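Local coordinates for uncharacterized hypothetical protein FTT_1539c (Francisella tularensis subsp. tularensis, PDB 4QVR), which is of unknown function but belongs to the DUF6844 domain family and carries a signal sequence, so it is probably exported from the cytoplasm, at residues A[137-142]-A[361-366]; A[148-153]-A[411-416]; A[208-213]-A[229-234]; A[378-383]-A[406-411]. All coordinates share one frame; numbering follows the deposited sequence. Where two conformers were deposited one is given.

Interactions 1 and 2 both use helix 134-159; their centres lie about 12 Å apart, and the main-chain O of T366 touches CE1 of Y413 at 3.6 Å. Each is a glutamine-led polar bridge with a water, joining this helix first to helix 349-370 and then to helix 402-415. Interaction 4 continues from interaction 2 along helix 402-415: the two share T411, have centres about 8 Å apart, and meet where OE1 of Q150 touches CD2 of L409 at 3.8 Å. Interaction 3 is centred about 20 Å from interaction 4 and about 39 Å from interaction 1, though its nearest atoms come within about 6 Å of interaction 4, without touching.

Interaction 1 of 4, residues A[137-142]-A[361-366]; sequences SAQLAF and RANLVT
Q139 and N363 join two helices amide to amide, their backbones 9.6 Å apart at the CA atoms. From CB, the Q139 side chain leaves with CG anti to the backbone N (chi1 175°) and bends at CG, which brings CD and its amide up to N363, while the side chain also touches Y316 of a loop. At the tip NE2 donates to OD1 of N363 at 3.0 Å. The acceptor lies in the plane of the Q139 amide, whereas the donor is tilted 32° from the plane of the N363 carbonyl. NE2 also donates to OE2 of E143, one turn on. The other branch, OE1, accepts a hydrogen bond from a water at 2.8 Å, and that water accepts from ND2 of N363. Glutamine and asparagine suit this buried place because each amide can give and receive at once. CE2 of F142 lies 3.8 Å from OD1 of N363, its ring nearly perpendicular to the amide. F142 also packs on I267 of strand 264-273, and N363 on I318 of strand 318-322. The arrangement is a water-bridged amide pair between two helices, each lying on its own antiparallel sheet, in an alpha+beta fold.

Interaction 2 of 4, residues A[148-153]-A[411-416]; sequences KAQAEY and TYYKTK
A partly buried polar link between helices 134-159 and 402-415 is made by Q150 and Y413, long side chains that span backbones 12.3 Å apart at their CA atoms. The two come from opposite directions. Q150 has CG beside its backbone N and is extended beyond it, which carries the amide to the far end of the tyrosine. There OH of Y413 donates to OE1 of Q150 at 2.8 Å. The hydroxyl approaches the side of the carbonyl, with a C=O...O angle of 113°, and stands 30° from the carbonyl plane. Relative to the tyrosine ring, OE1 of Q150 sits at the edge, close to the ring plane and 3.4 Å from CE2 of Y413, while the amide itself is turned 44° against the ring. A water completes a small cycle: it accepts from NE2 of Q150 at 3.1 Å and donates to OH of Y413 at 3.0 Å. With OE1 accepting from the hydroxyl and NE2 donating to the water, the amide is held against a flip; the phenol gives one bond and receives another.

Tyrosine suits the place because its ring can lie among apolar groups while its hydroxyl supplies the polar tip; it packs on L248 and on A369 of helix 349-370. Near the end of helix 402-415, NZ of K416 donates to OH of Y412, which is also hydrogen-bonded to the main-chain O of A369, and forms a salt bridge with E376. The arrangement is a water-bridged polar contact between two packed helices, with L248, L251 and L409 as apolar neighbours of Q150.

Interaction 3 of 4, residues A[208-213]-A[229-234]; sequences DNQLKE and KALLSQ
L231 of helix 224-246 points across at L211 and Q210 of helix 203-213, and the two backbones come close, with the CA atoms of L211 and L231 only 6.3 Å apart. The inner part is mainly apolar, with one methyl also against a carbonyl oxygen. L211 sets off to one side of its helix, but its end turns nearer, so that CD2 reaches CB of L231 at 4.0 Å. L231 holds CG anti to its backbone N (chi1 -172°), which places its two methyls over the start of Q210: CD1 of L231 lies 3.9 Å from the main-chain O of Q210, and CD2 of L231 lies 4.0 Å from CB of Q210. Branched leucines suit this seam because their methyls spread over a neighbouring helix turn and need no polar partner.

The outer side is more exposed and more polar. Q210 crosses L231 at about a right angle, and its amide end brings NE2 to 3.9 Å from CD2 of L231, a van der Waals contact without a hydrogen bond. This residue is partly exposed, and glutamine fits such a margin by offering aliphatic carbons to the leucine below a polar end group.

The two segments point in roughly the same direction, the connection carrying the chain back before helix 224-246 begins. Residues of that connection close the contact, L216 against L211 and F221 against A230, while D208 forms a salt bridge with K227. Beyond the contact, helix 224-246 runs on past helix 374-385 and leads into strand 251-261.

Interaction 4 of 4, residues A[378-383]-A[406-411]; sequences LTMSED and EKTLST
Two helical segments approach at M380 and T408, whose CA atoms lie 7.5 Å apart. M380, present as selenomethionine, reaches across from helix 374-385, with CG beside its backbone N (chi1 -79°) and a bend at chi3 (82°) that turns the terminal methyl CE onto helix 402-415. T408 faces it with its methyl branch CG2, the two side chains sliding past each other in opposite directions. The modelled separation of these methyls is too short to be trusted, so the exact place of CE is doubtful and its other distances are approximate. As modelled, CE of M380 lies 3.7 Å from the backbone N of L409 and 4.2 Å from CD1 of L409. CE of M380 also lies 4.0 Å from CB of Y412, one turn beyond T408. A long, unbranched, flexible side chain suits this task, since it can bend to lay its end along the surface of a neighbouring helix.

The contact is helix-to-helix packing in the helical part of the fold, where helix 402-415 is flanked on another side by helix 134-159, with E406 on A151. Threonine serves at T408 because its methyl can face the apolar partner while OG1 is satisfied within its own helix, hydrogen-bonded to the main-chain O of D404. T411 makes the same hydroxyl-to-main-chain bond: its OG1 binds the main-chain O of K407 at 2.8 Å, arriving from above the carbonyl plane. On helix 374-385, S381 points away from T408 and packs against L241, T242 and F245 of helix 224-246.

Interaction 1 of 4, residues A[137-142]-A[361-366]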
loop_
_atom_site.group_PDB
_atom_site.type_symbol
_atom_site.label_atom_id
_atom_site.label_comp_id
_atom_site.label_asym_id
_atom_site.label_seq_id
_atom_site.Cartn_x
_atom_site.Cartn_y
_atom_site.Cartn_z
ATOM N N SER A 137 -4.424 8.100 -14.327
ATOM C CA SER A 137 -4.327 6.709 -14.635
ATOM C C SER A 137 -3.199 6.057 -13.834
ATOM O O SER A 137 -3.358 4.942 -13.323
ATOM C CB SER A 137 -4.122 6.503 -16.137
ATOM O OG SER A 137 -5.253 6.929 -16.849
ATOM N N ALA A 138 -2.082 6.758 -13.705
ATOM C CA ALA A 138 -0.952 6.240 -12.943
ATOM C C ALA A 138 -1.305 6.114 -11.473
ATOM O O ALA A 138 -0.960 5.133 -10.830
ATOM C CB ALA A 138 0.277 7.122 -13.134
ATOM N N GLN A 139 -1.993 7.104 -10.929
ATOM C CA GLN A 139 -2.368 7.037 -9.524
ATOM C C GLN A 139 -3.322 5.863 -9.282
ATOM O O GLN A 139 -3.217 5.177 -8.284
ATOM C CB GLN A 139 -3.009 8.334 -9.092
ATOM C CG GLN A 139 -3.548 8.319 -7.657
ATOM C CD GLN A 139 -2.470 8.134 -6.633
ATOM O OE1 GLN A 139 -1.274 8.254 -6.948
ATOM N NE2 GLN A 139 -2.867 7.869 -5.383
ATOM N N LEU A 140 -4.267 5.651 -10.192
ATOM C CA LEU A 140 -5.196 4.544 -10.059
ATOM C C LEU A 140 -4.409 3.221 -10.066
ATOM O O LEU A 140 -4.678 2.290 -9.303
ATOM C CB LEU A 140 -6.181 4.571 -11.221
ATOM C CG LEU A 140 -7.115 3.366 -11.259
ATOM C CD1 LEU A 140 -8.056 3.413 -10.078
ATOM C CD2 LEU A 140 -7.905 3.328 -12.543
ATOM N N ALA A 141 -3.452 3.138 -10.974
ATOM C CA ALA A 141 -2.612 1.954 -11.116
ATOM C C ALA A 141 -1.854 1.659 -9.804
ATOM O O ALA A 141 -1.732 0.492 -9.389
ATOM C CB ALA A 141 -1.651 2.149 -12.285
ATOM N N PHE A 142 -1.352 2.713 -9.153
ATOM C CA PHE A 142 -0.680 2.554 -7.867
ATOM C C PHE A 142 -1.671 2.037 -6.848
ATOM O O PHE A 142 -1.358 1.134 -6.097
ATOM C CB PHE A 142 -0.035 3.845 -7.339
ATOM C CG PHE A 142 0.307 3.762 -5.873
ATOM C CD1 PHE A 142 1.353 2.964 -5.435
ATOM C CD2 PHE A 142 -0.429 4.457 -4.928
ATOM C CE1 PHE A 142 1.632 2.839 -4.076
ATOM C CE2 PHE A 142 -0.128 4.366 -3.571
ATOM C CZ PHE A 142 0.893 3.543 -3.147
ATOM N N ARG A 361 -2.732 13.783 -0.481
ATOM C CA ARG A 361 -3.612 13.726 0.658
ATOM C C ARG A 361 -4.405 12.422 0.652
ATOM O O ARG A 361 -4.538 11.775 1.688
ATOM C CB ARG A 361 -4.561 14.918 0.646
ATOM C CG ARG A 361 -5.397 15.039 1.904
ATOM C CD ARG A 361 -6.433 16.145 1.813
ATOM N NE ARG A 361 -7.200 16.188 3.053
ATOM C CZ ARG A 361 -8.195 15.356 3.356
ATOM N NH1 ARG A 361 -8.570 14.395 2.512
ATOM N NH2 ARG A 361 -8.811 15.478 4.519
ATOM N N ALA A 362 -4.939 12.036 -0.504
ATOM C CA ALA A 362 -5.676 10.792 -0.600
ATOM C C ALA A 362 -4.780 9.601 -0.190
ATOM O O ALA A 362 -5.257 8.610 0.369
ATOM C CB ALA A 362 -6.241 10.605 -2.000
ATOM N N ASN A 363 -3.484 9.688 -0.461
ATOM C CA ASN A 363 -2.554 8.640 -0.051
ATOM C C ASN A 363 -2.514 8.518 1.487
ATOM O O ASN A 363 -2.456 7.414 2.048
ATOM C CB ASN A 363 -1.157 8.919 -0.606
ATOM C CG ASN A 363 -1.015 8.566 -2.082
ATOM O OD1 ASN A 363 -1.670 7.669 -2.597
ATOM N ND2 ASN A 363 -0.116 9.230 -2.743
ATOM N N LEU A 364 -2.545 9.656 2.177
ATOM C CA LEU A 364 -2.568 9.651 3.631
ATOM C C LEU A 364 -3.901 9.121 4.162
ATOM O O LEU A 364 -3.921 8.364 5.122
ATOM C CB LEU A 364 -2.270 11.042 4.202
ATOM C CG LEU A 364 -0.825 11.531 3.985
ATOM C CD1 LEU A 364 -0.704 12.978 4.430
ATOM C CD2 LEU A 364 0.190 10.645 4.711
ATOM N N VAL A 365 -5.005 9.495 3.533
ATOM C CA VAL A 365 -6.317 9.001 3.956
ATOM C C VAL A 365 -6.366 7.474 3.898
ATOM O O VAL A 365 -6.806 6.826 4.830
ATOM C CB VAL A 365 -7.443 9.608 3.102
ATOM C CG1 VAL A 365 -8.775 8.883 3.347
ATOM C CG2 VAL A 365 -7.576 11.114 3.380
ATOM N N THR A 366 -5.870 6.905 2.811
ATOM C CA THR A 366 -5.817 5.471 2.654
ATOM C C THR A 366 -4.913 4.779 3.717
ATOM O O THR A 366 -5.184 3.661 4.197
ATOM C CB THR A 366 -5.271 5.178 1.242
ATOM O OG1 THR A 366 -6.150 5.783 0.290
ATOM C CG2 THR A 366 -5.196 3.709 0.991
HETATM O O HOH W 1 0.911 8.707 -5.255
#

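Interaction 2 of 4, residues A[148-153]-A[411-416]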
loop_
_atom_site.group_PDB
_atom_site.type_symbol
_atom_site.label_atom_id
_atom_site.label_comp_id
_atom_site.label_asym_id
_atom_site.label_seq_id
_atom_site.Cartn_x
_atom_site.Cartn_y
_atom_site.Cartn_z
ATOM N N LYS A 148 -3.405 -4.764 -3.941
ATOM C CA LYS A 148 -3.054 -6.134 -4.308
ATOM C C LYS A 148 -1.934 -6.632 -3.398
ATOM O O LYS A 148 -1.963 -7.756 -2.909
ATOM C CB LYS A 148 -2.639 -6.158 -5.753
ATOM C CG LYS A 148 -2.428 -7.533 -6.350
ATOM C CD LYS A 148 -2.291 -7.340 -7.850
ATOM C CE LYS A 148 -2.290 -8.653 -8.598
ATOM N NZ LYS A 148 -1.153 -9.502 -8.190
ATOM N N ALA A 149 -0.964 -5.776 -3.134
ATOM C CA ALA A 149 0.129 -6.148 -2.250
ATOM C C ALA A 149 -0.420 -6.395 -0.862
ATOM O O ALA A 149 -0.040 -7.361 -0.216
ATOM C CB ALA A 149 1.205 -5.062 -2.222
ATOM N N GLN A 150 -1.320 -5.530 -0.400
ATOM C CA GLN A 150 -1.898 -5.726 0.938
ATOM C C GLN A 150 -2.661 -7.021 1.047
ATOM O O GLN A 150 -2.570 -7.743 2.057
ATOM C CB GLN A 150 -2.835 -4.598 1.302
ATOM C CG GLN A 150 -2.092 -3.315 1.594
ATOM C CD GLN A 150 -3.002 -2.118 1.846
ATOM O OE1 GLN A 150 -4.195 -2.140 1.587
ATOM N NE2 GLN A 150 -2.406 -1.049 2.316
ATOM N N ALA A 151 -3.376 -7.348 -0.005
ATOM C CA ALA A 151 -4.221 -8.534 0.004
ATOM C C ALA A 151 -3.385 -9.804 -0.032
ATOM O O ALA A 151 -3.730 -10.807 0.620
ATOM C CB ALA A 151 -5.212 -8.471 -1.160
ATOM N N GLU A 152 -2.271 -9.763 -0.757
ATOM C CA GLU A 152 -1.370 -10.917 -0.837
ATOM C C GLU A 152 -0.657 -11.183 0.481
ATOM O O GLU A 152 -0.444 -12.344 0.852
ATOM C CB GLU A 152 -0.401 -10.766 -2.007
ATOM C CG GLU A 152 -1.174 -10.865 -3.323
ATOM C CD GLU A 152 -0.320 -10.787 -4.563
ATOM O OE1 GLU A 152 0.870 -10.414 -4.469
ATOM O OE2 GLU A 152 -0.865 -11.084 -5.653
ATOM N N TYR A 153 -0.304 -10.117 1.187
ATOM C CA TYR A 153 0.285 -10.228 2.516
ATOM C C TYR A 153 -0.725 -10.899 3.460
ATOM O O TYR A 153 -0.388 -11.834 4.144
ATOM C CB TYR A 153 0.708 -8.862 3.069
ATOM C CG TYR A 153 1.028 -8.920 4.538
ATOM C CD1 TYR A 153 2.207 -9.484 4.996
ATOM C CD2 TYR A 153 0.157 -8.412 5.476
ATOM C CE1 TYR A 153 2.494 -9.566 6.362
ATOM C CE2 TYR A 153 0.436 -8.491 6.830
ATOM C CZ TYR A 153 1.597 -9.076 7.268
ATOM O OH TYR A 153 1.852 -9.146 8.628
ATOM N N THR A 411 -13.460 -2.256 -1.088
ATOM C CA THR A 411 -14.774 -1.778 -0.690
ATOM C C THR A 411 -14.621 -0.918 0.560
ATOM O O THR A 411 -15.119 0.207 0.610
ATOM C CB THR A 411 -15.739 -2.961 -0.423
ATOM O OG1 THR A 411 -15.936 -3.698 -1.638
ATOM C CG2 THR A 411 -17.084 -2.479 0.086
ATOM N N TYR A 412 -13.898 -1.457 1.546
ATOM C CA TYR A 412 -13.661 -0.783 2.821
ATOM C C TYR A 412 -13.000 0.569 2.656
ATOM O O TYR A 412 -13.352 1.499 3.366
ATOM C CB TYR A 412 -12.813 -1.661 3.733
ATOM C CG TYR A 412 -12.291 -0.983 4.981
ATOM C CD1 TYR A 412 -13.093 -0.842 6.118
ATOM C CD2 TYR A 412 -10.978 -0.508 5.037
ATOM C CE1 TYR A 412 -12.607 -0.228 7.269
ATOM C CE2 TYR A 412 -10.478 0.100 6.176
ATOM C CZ TYR A 412 -11.287 0.237 7.291
ATOM O OH TYR A 412 -10.788 0.855 8.427
ATOM N N TYR A 413 -12.048 0.698 1.741
ATOM C CA TYR A 413 -11.414 1.992 1.568
ATOM C C TYR A 413 -12.384 2.998 0.950
ATOM O O TYR A 413 -12.446 4.143 1.390
ATOM C CB TYR A 413 -10.114 1.921 0.752
ATOM C CG TYR A 413 -8.954 1.233 1.450
ATOM C CD1 TYR A 413 -8.512 1.660 2.697
ATOM C CD2 TYR A 413 -8.248 0.203 0.825
ATOM C CE1 TYR A 413 -7.440 1.034 3.329
ATOM C CE2 TYR A 413 -7.167 -0.414 1.439
ATOM C CZ TYR A 413 -6.768 0.002 2.693
ATOM O OH TYR A 413 -5.705 -0.617 3.314
ATOM N N LYS A 414 -13.157 2.573 -0.047
ATOM C CA LYS A 414 -14.113 3.482 -0.692
ATOM C C LYS A 414 -15.189 3.959 0.270
ATOM O O LYS A 414 -15.575 5.107 0.205
ATOM C CB LYS A 414 -14.745 2.853 -1.947
ATOM C CG LYS A 414 -13.752 2.651 -3.097
ATOM C CD LYS A 414 -14.371 2.000 -4.334
ATOM C CE LYS A 414 -15.397 2.898 -5.008
ATOM N NZ LYS A 414 -16.016 2.258 -6.200
ATOM N N THR A 415 -15.644 3.099 1.182
ATOM C CA THR A 415 -16.700 3.483 2.135
ATOM C C THR A 415 -16.236 4.150 3.436
ATOM O O THR A 415 -16.989 4.922 4.005
ATOM C CB THR A 415 -17.624 2.293 2.527
ATOM O OG1 THR A 415 -16.886 1.304 3.250
ATOM C CG2 THR A 415 -18.265 1.665 1.296
ATOM N N LYS A 416 -15.022 3.888 3.917
ATOM C CA LYS A 416 -14.612 4.495 5.189
ATOM C C LYS A 416 -14.669 6.016 5.138
ATOM O O LYS A 416 -14.273 6.637 4.149
ATOM C CB LYS A 416 -13.240 4.024 5.688
ATOM C CG LYS A 416 -12.962 4.567 7.086
ATOM C CD LYS A 416 -11.996 3.737 7.909
ATOM C CE LYS A 416 -12.057 4.153 9.384
ATOM N NZ LYS A 416 -11.209 3.316 10.283
HETATM O O HOH W 2 -3.589 1.550 3.457
#

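Interaction 3 of 4, residues A[208-213]-A[229-234]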
loop_
_atom_site.group_PDB
_atom_site.type_symbol
_atom_site.label_atom_id
_atom_site.label_comp_id
_atom_site.label_asym_id
_atom_site.label_seq_id
_atom_site.Cartn_x
_atom_site.Cartn_y
_atom_site.Cartn_z
ATOM N N ASP A 208 -25.034 -26.499 17.676
ATOM C CA ASP A 208 -25.885 -26.019 16.574
ATOM C C ASP A 208 -26.064 -24.508 16.616
ATOM O O ASP A 208 -26.047 -23.874 15.588
ATOM C CB ASP A 208 -27.274 -26.680 16.605
ATOM C CG ASP A 208 -27.225 -28.198 16.390
ATOM O OD1 ASP A 208 -26.253 -28.707 15.785
ATOM O OD2 ASP A 208 -28.186 -28.880 16.815
ATOM N N ASN A 209 -26.288 -23.934 17.798
ATOM C CA ASN A 209 -26.431 -22.489 17.904
ATOM C C ASN A 209 -25.142 -21.782 17.433
ATOM O O ASN A 209 -25.185 -20.765 16.735
ATOM C CB ASN A 209 -26.757 -22.046 19.338
ATOM C CG ASN A 209 -28.218 -22.279 19.740
ATOM O OD1 ASN A 209 -28.997 -22.971 19.062
ATOM N ND2 ASN A 209 -28.589 -21.684 20.869
ATOM N N GLN A 210 -23.999 -22.319 17.824
ATOM C CA GLN A 210 -22.725 -21.722 17.432
ATOM C C GLN A 210 -22.500 -21.827 15.939
ATOM O O GLN A 210 -21.953 -20.920 15.327
ATOM C CB GLN A 210 -21.586 -22.386 18.167
ATOM C CG GLN A 210 -21.567 -22.097 19.650
ATOM C CD GLN A 210 -20.383 -22.752 20.304
ATOM O OE1 GLN A 210 -19.334 -22.125 20.477
ATOM N NE2 GLN A 210 -20.499 -24.031 20.580
ATOM N N LEU A 211 -22.881 -22.949 15.346
ATOM C CA LEU A 211 -22.760 -23.067 13.898
ATOM C C LEU A 211 -23.640 -22.024 13.218
ATOM O O LEU A 211 -23.193 -21.343 12.328
ATOM C CB LEU A 211 -23.166 -24.441 13.403
ATOM C CG LEU A 211 -22.281 -25.631 13.766
ATOM C CD1 LEU A 211 -22.958 -26.911 13.288
ATOM C CD2 LEU A 211 -20.902 -25.506 13.150
ATOM N N LYS A 212 -24.892 -21.916 13.636
ATOM C CA LYS A 212 -25.798 -20.960 13.022
ATOM C C LYS A 212 -25.321 -19.553 13.207
ATOM O O LYS A 212 -25.537 -18.711 12.350
ATOM C CB LYS A 212 -27.200 -21.073 13.591
ATOM C CG LYS A 212 -27.958 -22.322 13.206
ATOM C CD LYS A 212 -29.297 -22.343 13.933
ATOM C CE LYS A 212 -30.104 -23.597 13.649
ATOM N NZ LYS A 212 -31.332 -23.657 14.498
ATOM N N GLU A 213 -24.711 -19.263 14.345
ATOM C CA GLU A 213 -24.201 -17.915 14.568
ATOM C C GLU A 213 -23.193 -17.534 13.474
ATOM O O GLU A 213 -23.145 -16.384 13.019
ATOM C CB GLU A 213 -23.547 -17.835 15.935
ATOM C CG GLU A 213 -22.948 -16.480 16.272
ATOM C CD GLU A 213 -22.256 -16.490 17.626
ATOM O OE1 GLU A 213 -21.644 -15.464 17.957
ATOM O OE2 GLU A 213 -22.315 -17.524 18.354
ATOM N N LYS A 229 -15.497 -29.653 14.192
ATOM C CA LYS A 229 -14.339 -29.273 13.368
ATOM C C LYS A 229 -14.661 -28.152 12.396
ATOM O O LYS A 229 -13.828 -27.297 12.141
ATOM C CB LYS A 229 -13.758 -30.473 12.606
ATOM C CG LYS A 229 -14.608 -31.022 11.467
ATOM C CD LYS A 229 -13.905 -32.212 10.811
ATOM C CE LYS A 229 -14.761 -32.858 9.729
ATOM N NZ LYS A 229 -14.167 -34.120 9.194
ATOM N N ALA A 230 -15.870 -28.169 11.844
ATOM C CA ALA A 230 -16.289 -27.134 10.910
ATOM C C ALA A 230 -16.289 -25.816 11.639
ATOM O O ALA A 230 -16.003 -24.775 11.050
ATOM C CB ALA A 230 -17.669 -27.427 10.364
ATOM N N LEU A 231 -16.580 -25.896 12.936
ATOM C CA LEU A 231 -16.640 -24.753 13.826
ATOM C C LEU A 231 -15.264 -24.231 14.211
ATOM O O LEU A 231 -15.021 -23.022 14.115
ATOM C CB LEU A 231 -17.402 -25.150 15.079
ATOM C CG LEU A 231 -17.774 -24.087 16.094
ATOM C CD1 LEU A 231 -18.613 -22.994 15.433
ATOM C CD2 LEU A 231 -18.553 -24.755 17.229
ATOM N N LEU A 232 -14.368 -25.122 14.645
ATOM C CA LEU A 232 -13.007 -24.705 15.026
ATOM C C LEU A 232 -12.318 -24.163 13.787
ATOM O O LEU A 232 -11.562 -23.200 13.861
ATOM C CB LEU A 232 -12.176 -25.858 15.618
ATOM C CG LEU A 232 -11.393 -26.788 14.682
ATOM C CD1 LEU A 232 -10.263 -26.037 14.000
ATOM C CD2 LEU A 232 -10.805 -27.957 15.453
ATOM N N SER A 233 -12.605 -24.784 12.645
ATOM C CA SER A 233 -12.047 -24.351 11.360
ATOM C C SER A 233 -12.478 -22.925 11.035
ATOM O O SER A 233 -11.666 -22.101 10.587
ATOM C CB SER A 233 -12.516 -25.272 10.250
ATOM O OG SER A 233 -12.213 -24.705 9.002
ATOM N N GLN A 234 -13.763 -22.636 11.233
ATOM C CA GLN A 234 -14.257 -21.284 11.021
ATOM C C GLN A 234 -13.516 -20.323 11.911
ATOM O O GLN A 234 -13.107 -19.264 11.450
ATOM C CB GLN A 234 -15.756 -21.146 11.279
ATOM C CG GLN A 234 -16.603 -21.310 10.040
ATOM C CD GLN A 234 -16.520 -20.107 9.123
ATOM O OE1 GLN A 234 -16.373 -18.971 9.578
ATOM N NE2 GLN A 234 -16.640 -20.346 7.826
#

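Interaction 4 of 4, residues A[378-383]-A[406-411]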
loop_
_atom_site.group_PDB
_atom_site.type_symbol
_atom_site.label_atom_id
_atom_site.label_comp_id
_atom_site.label_asym_id
_atom_site.label_seq_id
_atom_site.Cartn_x
_atom_site.Cartn_y
_atom_site.Cartn_z
ATOM N N LEU A 378 -12.116 -7.557 12.616
ATOM C CA LEU A 378 -12.993 -8.727 12.835
ATOM C C LEU A 378 -14.202 -8.740 11.892
ATOM O O LEU A 378 -14.513 -9.759 11.278
ATOM C CB LEU A 378 -13.450 -8.780 14.291
ATOM C CG LEU A 378 -14.544 -9.788 14.657
ATOM C CD1 LEU A 378 -14.106 -11.211 14.356
ATOM C CD2 LEU A 378 -14.932 -9.630 16.121
ATOM N N THR A 379 -14.853 -7.595 11.749
ATOM C CA THR A 379 -16.012 -7.475 10.885
ATOM C C THR A 379 -15.658 -7.822 9.450
ATOM O O THR A 379 -16.420 -8.492 8.764
ATOM C CB THR A 379 -16.586 -6.055 10.967
ATOM O OG1 THR A 379 -16.751 -5.709 12.345
ATOM C CG2 THR A 379 -17.932 -5.961 10.243
HETATM N N MSE A 380 -14.486 -7.389 8.998
HETATM C CA MSE A 380 -14.051 -7.680 7.640
HETATM C C MSE A 380 -13.723 -9.135 7.468
HETATM O O MSE A 380 -13.964 -9.703 6.403
HETATM C CB MSE A 380 -12.785 -6.915 7.290
HETATM C CG MSE A 380 -13.081 -5.468 6.945
HETATM SE SE MSE A 380 -11.471 -4.832 6.036
HETATM C CE MSE A 380 -11.987 -5.574 4.297
ATOM N N SER A 381 -13.122 -9.743 8.488
ATOM C CA SER A 381 -12.789 -11.162 8.424
ATOM C C SER A 381 -14.067 -12.017 8.433
ATOM O O SER A 381 -14.137 -13.050 7.769
ATOM C CB SER A 381 -11.900 -11.560 9.598
ATOM O OG SER A 381 -10.715 -10.811 9.603
ATOM N N GLU A 382 -15.070 -11.590 9.195
ATOM C CA GLU A 382 -16.345 -12.324 9.245
ATOM C C GLU A 382 -17.075 -12.185 7.913
ATOM O O GLU A 382 -17.564 -13.165 7.344
ATOM C CB GLU A 382 -17.220 -11.793 10.377
ATOM C CG GLU A 382 -16.666 -12.090 11.758
ATOM C CD GLU A 382 -17.425 -11.381 12.864
ATOM O OE1 GLU A 382 -18.140 -10.396 12.573
ATOM O OE2 GLU A 382 -17.293 -11.800 14.034
ATOM N N ASP A 383 -17.089 -10.956 7.412
ATOM C CA ASP A 383 -17.765 -10.605 6.172
ATOM C C ASP A 383 -17.165 -11.357 4.970
ATOM O O ASP A 383 -17.871 -11.644 4.009
ATOM C CB ASP A 383 -17.675 -9.085 5.962
ATOM C CG ASP A 383 -18.922 -8.498 5.325
ATOM O OD1 ASP A 383 -20.035 -9.017 5.584
ATOM O OD2 ASP A 383 -18.799 -7.478 4.617
ATOM N N GLU A 406 -9.007 -8.655 -1.718
ATOM C CA GLU A 406 -8.761 -7.437 -2.463
ATOM C C GLU A 406 -10.043 -6.594 -2.705
ATOM O O GLU A 406 -10.051 -5.364 -2.491
ATOM C CB GLU A 406 -8.055 -7.859 -3.764
ATOM C CG GLU A 406 -7.424 -6.792 -4.628
ATOM C CD GLU A 406 -6.574 -7.390 -5.757
ATOM O OE1 GLU A 406 -6.171 -6.645 -6.672
ATOM O OE2 GLU A 406 -6.289 -8.607 -5.741
ATOM N N LYS A 407 -11.128 -7.232 -3.113
ATOM C CA LYS A 407 -12.370 -6.489 -3.350
ATOM C C LYS A 407 -12.949 -6.007 -2.016
ATOM O O LYS A 407 -13.361 -4.857 -1.886
ATOM C CB LYS A 407 -13.399 -7.327 -4.111
ATOM C CG LYS A 407 -14.537 -6.475 -4.656
ATOM C CD LYS A 407 -15.484 -7.262 -5.542
ATOM C CE LYS A 407 -16.552 -6.358 -6.138
ATOM N NZ LYS A 407 -17.557 -7.113 -6.943
ATOM N N THR A 408 -12.959 -6.888 -1.023
ATOM C CA THR A 408 -13.440 -6.534 0.303
ATOM C C THR A 408 -12.663 -5.349 0.869
ATOM O O THR A 408 -13.210 -4.469 1.480
ATOM C CB THR A 408 -13.249 -7.709 1.268
ATOM O OG1 THR A 408 -13.800 -8.893 0.681
ATOM C CG2 THR A 408 -13.925 -7.442 2.589
ATOM N N LEU A 409 -11.370 -5.338 0.632
ATOM C CA LEU A 409 -10.509 -4.281 1.128
ATOM C C LEU A 409 -10.752 -3.005 0.313
ATOM O O LEU A 409 -10.849 -1.898 0.863
ATOM C CB LEU A 409 -9.069 -4.769 1.029
ATOM C CG LEU A 409 -7.940 -4.098 1.763
ATOM C CD1 LEU A 409 -8.219 -3.950 3.253
ATOM C CD2 LEU A 409 -6.718 -4.966 1.519
ATOM N N SER A 410 -10.861 -3.169 -0.999
ATOM C CA SER A 410 -11.168 -2.057 -1.882
ATOM C C SER A 410 -12.517 -1.417 -1.491
ATOM O O SER A 410 -12.691 -0.193 -1.544
ATOM C CB SER A 410 -11.242 -2.547 -3.321
ATOM O OG SER A 410 -11.674 -1.499 -4.161
ATOM N N THR A 411 -13.460 -2.256 -1.088
ATOM C CA THR A 411 -14.774 -1.778 -0.690
ATOM C C THR A 411 -14.621 -0.918 0.560
ATOM O O THR A 411 -15.119 0.207 0.610
ATOM C CB THR A 411 -15.739 -2.961 -0.423
ATOM O OG1 THR A 411 -15.936 -3.698 -1.638
ATOM C CG2 THR A 411 -17.084 -2.479 0.086
#